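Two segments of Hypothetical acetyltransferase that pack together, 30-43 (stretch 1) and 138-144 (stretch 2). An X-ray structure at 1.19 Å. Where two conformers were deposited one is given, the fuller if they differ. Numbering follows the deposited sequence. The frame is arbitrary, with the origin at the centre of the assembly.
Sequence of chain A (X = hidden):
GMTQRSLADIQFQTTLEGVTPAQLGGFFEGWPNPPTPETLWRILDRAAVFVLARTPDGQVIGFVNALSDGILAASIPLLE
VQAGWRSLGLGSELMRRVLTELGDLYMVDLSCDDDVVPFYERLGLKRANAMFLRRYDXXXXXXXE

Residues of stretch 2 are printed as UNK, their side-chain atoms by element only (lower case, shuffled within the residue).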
# COMPACT_ATOMS: atom_id res chain seq x y z
N GLY A 30 -18.76 3.31 12.11
CA GLY A 30 -18.82 4.63 11.50
C GLY A 30 -18.81 4.65 9.98
O GLY A 30 -18.97 5.73 9.39
N TRP A 31 -18.66 3.52 9.32
CA TRP A 31 -18.65 3.50 7.86
C TRP A 31 -20.08 3.54 7.35
O TRP A 31 -20.88 2.72 7.75
CB TRP A 31 -17.97 2.26 7.32
CG TRP A 31 -16.47 2.23 7.49
CD1 TRP A 31 -15.72 2.59 8.59
CD2 TRP A 31 -15.55 1.77 6.51
NE1 TRP A 31 -14.39 2.39 8.32
CE2 TRP A 31 -14.25 1.91 7.05
CE3 TRP A 31 -15.67 1.25 5.22
CZ2 TRP A 31 -13.11 1.56 6.35
CZ3 TRP A 31 -14.53 0.92 4.52
CH2 TRP A 31 -13.27 1.08 5.08
N PRO A 32 -20.38 4.43 6.39
CA PRO A 32 -21.75 4.43 5.87
C PRO A 32 -22.19 3.20 5.09
O PRO A 32 -23.35 2.82 5.17
CB PRO A 32 -21.78 5.65 4.97
CG PRO A 32 -20.74 6.54 5.54
CD PRO A 32 -19.65 5.63 6.00
N ASN A 33 -21.27 2.55 4.38
CA ASN A 33 -21.60 1.40 3.55
C ASN A 33 -20.46 0.41 3.63
O ASN A 33 -19.69 0.25 2.70
CB ASN A 33 -21.89 1.82 2.11
CG ASN A 33 -22.35 0.64 1.25
OD1 ASN A 33 -22.97 -0.28 1.75
ND2 ASN A 33 -22.05 0.67 -0.05
N PRO A 34 -20.35 -0.28 4.76
CA PRO A 34 -19.24 -1.11 5.08
C PRO A 34 -19.17 -2.44 4.30
O PRO A 34 -20.20 -3.01 4.00
CB PRO A 34 -19.49 -1.37 6.59
CG PRO A 34 -20.92 -1.41 6.72
CD PRO A 34 -21.31 -0.27 5.88
N PRO A 35 -17.96 -2.98 4.08
CA PRO A 35 -17.88 -4.39 3.71
C PRO A 35 -18.61 -5.25 4.72
O PRO A 35 -18.58 -5.01 5.92
CB PRO A 35 -16.37 -4.69 3.78
CG PRO A 35 -15.74 -3.35 3.51
CD PRO A 35 -16.62 -2.39 4.25
N THR A 36 -19.29 -6.25 4.21
CA THR A 36 -19.89 -7.28 5.05
C THR A 36 -18.80 -8.13 5.71
O THR A 36 -17.65 -8.13 5.28
CB THR A 36 -20.74 -8.23 4.22
OG1 THR A 36 -19.89 -8.85 3.26
CG2 THR A 36 -21.91 -7.49 3.54
N PRO A 37 -19.17 -8.95 6.70
CA PRO A 37 -18.16 -9.87 7.28
C PRO A 37 -17.61 -10.85 6.26
O PRO A 37 -16.44 -11.19 6.32
CB PRO A 37 -18.94 -10.54 8.40
CG PRO A 37 -19.97 -9.47 8.80
CD PRO A 37 -20.41 -8.88 7.51
N GLU A 38 -18.45 -11.28 5.33
CA GLU A 38 -18.00 -12.15 4.25
C GLU A 38 -16.96 -11.45 3.38
O GLU A 38 -15.92 -12.04 3.01
CB GLU A 38 -19.19 -12.60 3.39
CG GLU A 38 -20.18 -13.52 4.11
CD GLU A 38 -21.12 -12.85 5.18
OE1 GLU A 38 -21.37 -11.58 5.25
OE2 GLU A 38 -21.65 -13.66 6.02
N THR A 39 -17.18 -10.17 3.07
CA THR A 39 -16.22 -9.40 2.32
C THR A 39 -14.93 -9.18 3.10
O THR A 39 -13.84 -9.25 2.54
CB THR A 39 -16.82 -8.10 1.78
OG1 THR A 39 -17.90 -8.47 0.91
CG2 THR A 39 -15.78 -7.27 1.02
N LEU A 40 -15.04 -8.90 4.39
CA LEU A 40 -13.86 -8.78 5.23
C LEU A 40 -13.00 -10.05 5.19
O LEU A 40 -11.79 -9.99 5.11
CB LEU A 40 -14.23 -8.35 6.66
CG LEU A 40 -13.05 -8.20 7.64
CD1 LEU A 40 -11.94 -7.30 7.12
CD2 LEU A 40 -13.56 -7.70 8.99
N TRP A 41 -13.66 -11.21 5.24
CA TRP A 41 -12.93 -12.46 5.14
C TRP A 41 -12.13 -12.49 3.83
O TRP A 41 -10.94 -12.82 3.81
CB TRP A 41 -13.94 -13.64 5.21
CG TRP A 41 -13.35 -14.98 5.51
CD1 TRP A 41 -13.38 -15.61 6.72
CD2 TRP A 41 -12.64 -15.84 4.63
NE1 TRP A 41 -12.74 -16.80 6.65
CE2 TRP A 41 -12.28 -16.99 5.38
CE3 TRP A 41 -12.28 -15.79 3.28
CZ2 TRP A 41 -11.58 -18.03 4.85
CZ3 TRP A 41 -11.56 -16.85 2.75
CH2 TRP A 41 -11.20 -17.94 3.56
N ARG A 42 -12.75 -12.10 2.72
CA ARG A 42 -12.04 -12.06 1.43
C ARG A 42 -10.90 -11.03 1.41
O ARG A 42 -9.82 -11.30 0.86
CB ARG A 42 -13.00 -11.85 0.27
CG ARG A 42 -14.03 -12.94 0.08
CD ARG A 42 -14.88 -12.71 -1.23
NE ARG A 42 -15.69 -11.45 -1.23
CZ ARG A 42 -15.55 -10.36 -2.00
NH1 ARG A 42 -14.60 -10.27 -2.93
NH2 ARG A 42 -16.37 -9.32 -1.82
N ILE A 43 -11.14 -9.87 2.02
CA ILE A 43 -10.08 -8.86 2.13
C ILE A 43 -8.86 -9.42 2.85
O ILE A 43 -7.73 -9.27 2.39
CB ILE A 43 -10.64 -7.57 2.83
CG1 ILE A 43 -11.62 -6.84 1.91
CG2 ILE A 43 -9.51 -6.66 3.27
CD1 ILE A 43 -12.46 -5.78 2.61
N UNK A 138 -17.85 2.19 -4.03
CA UNK A 138 -17.33 0.85 -3.78
C UNK A 138 -16.78 0.64 -2.40
O UNK A 138 -15.98 -0.27 -2.13
c UNK A 138 -16.30 0.52 -4.84
n UNK A 138 -16.27 0.98 -7.17
c UNK A 138 -16.94 0.48 -6.21
o UNK A 138 -18.11 0.04 -6.35
N UNK A 139 -17.30 1.42 -1.44
CA UNK A 139 -16.92 1.29 -0.06
C UNK A 139 -17.14 -0.10 0.55
O UNK A 139 -16.43 -0.47 1.48
c UNK A 139 -17.10 2.52 2.20
n UNK A 139 -17.19 4.92 2.77
c UNK A 139 -17.78 3.70 2.88
o UNK A 139 -18.84 3.57 3.43
c UNK A 139 -17.59 2.40 0.75
N UNK A 140 -18.12 -0.85 0.04
CA UNK A 140 -18.40 -2.17 0.56
C UNK A 140 -17.57 -3.27 -0.09
O UNK A 140 -17.71 -4.45 0.25
c UNK A 140 -19.92 -2.49 0.47
N UNK A 141 -16.67 -2.88 -1.00
CA UNK A 141 -15.75 -3.82 -1.65
C UNK A 141 -16.18 -4.22 -3.02
O UNK A 141 -17.37 -4.30 -3.31
N UNK A 142 -15.23 -4.57 -3.86
CA UNK A 142 -15.55 -5.16 -5.17
C UNK A 142 -16.06 -6.59 -4.98
O UNK A 142 -15.42 -7.41 -4.30
c UNK A 142 -14.59 -5.93 -7.38
c UNK A 142 -14.62 -2.77 -6.68
c UNK A 142 -13.65 -3.89 -6.25
c UNK A 142 -14.27 -5.25 -6.06
N UNK A 143 -17.22 -6.92 -5.56
CA UNK A 143 -17.77 -8.27 -5.33
C UNK A 143 -16.91 -9.38 -5.89
O UNK A 143 -16.15 -9.16 -6.86
c UNK A 143 -18.18 -6.03 -6.24
c UNK A 143 -19.11 -8.26 -6.08
c UNK A 143 -19.46 -6.83 -6.21
N UNK A 144 -17.10 -10.58 -5.31
CA UNK A 144 -16.42 -11.82 -5.71
C UNK A 144 -16.76 -12.25 -7.15
O UNK A 144 -17.78 -11.78 -7.71
c UNK A 144 -16.81 -12.94 -4.70
O HOH W 1 -19.46 -6.25 1.18

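Position 138 carries four side-chain atoms: two carbons in a row, the second bonded to one oxygen and one nitrogen. They touch nothing on stretch 1. A short chain ending in an amide is asparagine. The CA-to-CB bond of Asn 138 points away from stretch 1; its part is in the backbone, where its O accepts from N of position 141 at 2.9 Å and closes a type I turn.

Position 139 has one carbon more before the same fork of oxygen and nitrogen, three carbons in all. Its middle carbon lies 3.6 Å from Trp 31 CE3, and its side-chain oxygen 2.8 Å from Asn 33 N. This is glutamine. The CA-to-CB bond of Gln 139 points toward stretch 1, and chi1 and chi2, both t, extend the chain. The length suits the place: CG packs beside the indole while OE1 accepts a hydrogen bond from the main-chain N of Asn 33. The amide nitrogen, NE2, is satisfied elsewhere in the structure.

At position 140 a single carbon follows CA, and this CB is 3.6 Å from Pro 34 O. One carbon makes it alanine. The carbonyl of Ala 140 meets Pro 35, with CA of Pro 35 3.5 Å from O of Ala 140 in a CA-H...O contact.

Position 141 has no side-chain atom and is glycine. Its phi of 100° and psi of 153° would jam a CB against the preceding carbonyl, and an ideal CB on Gly 141 would also fall 2.9 Å from Thr 39 CG2, a clash.

Position 142 shows four carbons, forked at the first, with one arm two carbons long: isoleucine. The end of the Ile 142 side chain leads away from stretch 1, leaving the backbone to make the bond. NH1 and NH2 of Arg 42 each donate to Ile 142 O at 3.3 Å.

At position 143 three carbons close a ring onto the backbone N, the mark of proline. The CA-to-CB bond of Pro 143 points away, and its ring restricts phi in an extended segment.

Position 144 has one carbon, a CB 3.9 Å from Arg 42 NH1, hence alanine. The CB of Ala 144 adds a modest contact beside the guanidinium, and its N lies over one face of the group.

The contact thus has two polar anchors: Gln 139 of stretch 2, bonded to the stretch 1 loop at Asn 33, and Arg 42 of the stretch 1 helix, bonded to Ile 142 O. Water 1 accepts from Thr 36 N at 3.0 Å, donates to Ala 140 O at 2.7 Å and hydrogen-bonds Thr 39 OG1 at 2.7 Å, tying the turn to the start of the helix.

Stretch 2, residues 138-144: NQAGIPA
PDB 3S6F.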